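Local coordinates for protein putative laminarinase (Phanerochaete chrysosporium, PDB 2W39) that probably hydrolyses beta-1,3 linkages of laminarin-like beta-glucans as an extracellular family 16 glycoside hydrolase of a white-rot fungus, at residues C138-S143 against T234-G239. Residues are numbered along the deposited sequence; the frame is centred on the assembly and turned at random.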
loop_
_atom_site.group_PDB
_atom_site.type_symbol
_atom_site.label_atom_id
_atom_site.label_comp_id
_atom_site.label_asym_id
_atom_site.label_seq_id
_atom_site.Cartn_x
_atom_site.Cartn_y
_atom_site.Cartn_z
ATOM N N CYS A 138 -8.935 -19.724 5.359
ATOM C CA CYS A 138 -8.854 -18.968 4.131
ATOM C C CYS A 138 -7.511 -19.279 3.491
ATOM O O CYS A 138 -6.468 -18.827 3.965
ATOM C CB CYS A 138 -9.020 -17.472 4.409
ATOM S SG CYS A 138 -8.906 -16.440 2.934
ATOM N N ALA A 139 -7.545 -20.025 2.391
ATOM C CA ALA A 139 -6.351 -20.399 1.645
ATOM C C ALA A 139 -6.597 -20.153 0.155
ATOM O O ALA A 139 -7.732 -19.858 -0.245
ATOM C CB ALA A 139 -5.962 -21.859 1.908
ATOM N N MET A 140 -5.531 -20.305 -0.639
ATOM C CA MET A 140 -5.558 -20.033 -2.066
ATOM C C MET A 140 -5.075 -21.267 -2.821
ATOM O O MET A 140 -4.185 -21.984 -2.348
ATOM C CB MET A 140 -4.659 -18.837 -2.397
ATOM C CG MET A 140 -5.161 -17.529 -1.801
ATOM S SD MET A 140 -6.755 -17.067 -2.537
ATOM C CE MET A 140 -7.675 -16.448 -1.122
ATOM N N PRO A 141 -5.650 -21.521 -4.006
ATOM C CA PRO A 141 -5.216 -22.670 -4.782
ATOM C C PRO A 141 -3.820 -22.476 -5.336
ATOM O O PRO A 141 -3.381 -21.346 -5.552
ATOM C CB PRO A 141 -6.254 -22.778 -5.908
ATOM C CG PRO A 141 -6.974 -21.511 -5.937
ATOM C CD PRO A 141 -6.734 -20.774 -4.664
ATOM N N ALA A 142 -3.120 -23.582 -5.562
ATOM C CA ALA A 142 -1.747 -23.519 -6.048
ATOM C C ALA A 142 -1.648 -22.849 -7.421
ATOM O O ALA A 142 -0.674 -22.152 -7.703
ATOM C CB ALA A 142 -1.144 -24.919 -6.109
ATOM N N SER A 143 -2.661 -23.064 -8.254
ATOM C CA SER A 143 -2.693 -22.503 -9.595
ATOM C C SER A 143 -3.984 -21.732 -9.793
ATOM O O SER A 143 -5.069 -22.265 -9.588
ATOM C CB SER A 143 -2.571 -23.628 -10.637
ATOM O OG SER A 143 -2.549 -23.114 -11.959
ATOM N N THR A 234 -12.004 -20.231 -4.122
ATOM C CA THR A 234 -11.915 -21.689 -4.170
ATOM C C THR A 234 -11.792 -22.326 -2.788
ATOM O O THR A 234 -12.451 -23.335 -2.491
ATOM C CB THR A 234 -10.694 -22.066 -5.006
ATOM O OG1 THR A 234 -10.756 -21.347 -6.239
ATOM C CG2 THR A 234 -10.631 -23.559 -5.290
ATOM N N ASN A 235 -10.896 -21.755 -1.978
ATOM C CA ASN A 235 -10.591 -22.253 -0.644
ATOM C C ASN A 235 -10.707 -21.156 0.421
ATOM O O ASN A 235 -10.080 -21.224 1.484
ATOM C CB ASN A 235 -9.184 -22.846 -0.626
ATOM C CG ASN A 235 -8.991 -23.938 -1.668
ATOM O OD1 ASN A 235 -8.374 -23.721 -2.718
ATOM N ND2 ASN A 235 -9.509 -25.124 -1.379
ATOM N N CYS A 236 -11.520 -20.148 0.132
ATOM C CA CYS A 236 -11.709 -19.036 1.057
ATOM C C CYS A 236 -12.999 -18.324 0.745
ATOM O O CYS A 236 -13.155 -17.798 -0.355
ATOM C CB CYS A 236 -10.563 -18.031 0.908
ATOM S SG CYS A 236 -10.736 -16.635 2.045
ATOM N N ASP A 237 -13.897 -18.254 1.720
ATOM C CA ASP A 237 -15.098 -17.453 1.572
ATOM C C ASP A 237 -14.692 -15.987 1.747
ATOM O O ASP A 237 -14.534 -15.491 2.864
ATOM C CB ASP A 237 -16.137 -17.901 2.599
ATOM C CG ASP A 237 -17.458 -17.183 2.455
ATOM O OD1 ASP A 237 -17.507 -16.066 1.922
ATOM O OD2 ASP A 237 -18.464 -17.758 2.879
ATOM N N ILE A 238 -14.488 -15.306 0.629
ATOM C CA ILE A 238 -13.902 -13.985 0.673
ATOM C C ILE A 238 -14.812 -13.055 1.476
ATOM O O ILE A 238 -14.366 -12.346 2.394
ATOM C CB ILE A 238 -13.639 -13.445 -0.763
ATOM C CG1 ILE A 238 -12.555 -14.271 -1.488
ATOM C CG2 ILE A 238 -13.299 -11.961 -0.707
ATOM C CD1 ILE A 238 -11.113 -14.005 -1.051
ATOM N N GLY A 239 -16.098 -13.077 1.152
ATOM C CA GLY A 239 -17.068 -12.214 1.809
ATOM C C GLY A 239 -17.162 -12.397 3.315
ATOM O O GLY A 239 -17.405 -11.416 4.032
HETATM O O HOH W 1 -9.235 -19.625 -2.505
#
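C138 and C236 are joined by a disulfide between two short antiparallel segments, 138-139 and 235-236, at the periphery of the GH16 beta-sandwich. C138 SG and C236 SG lie 2.0 Å apart, with a chi3 of -91°. Both cysteines also touch H241 of the helix 238-241. Next to the disulfide, A139 N donates to N235 O at 2.9 Å. The bond is nearly straight at the hydrogen, 172°, but the donor sits above the carbonyl plane. A139 O and N235 N are too far apart to bond directly. A water bridges them, donating to A139 O and accepting from N235 N.

M140 starts with CB directed away from 234-239. Its CG lies anti to the carbonyl carbon (chi1 -66°), and bends at chi2 and chi3 turn the chain back. Only the terminal CE arrives, 3.9 Å from C236 CB and 4.2 Å from I238 CD1. The side chain also touches F231 and P232 of the strand 229-232.

P141 crosses T234 and N235 obliquely. Its CB and CD each lie 3.9 Å from N235 OD1, and CG packs against T234 CB. An alanine here would lose CG and CD, and would probably open a gap beside T234 and leave the backbone freer to turn. The contact ties the chain after strand 129-133 to the turn after strand 229-232. The side chain of C138 lies about 14 Å from the bound gluconolactone. At the P141 end, ring atom CG meets T234 OG1 at 3.8 Å.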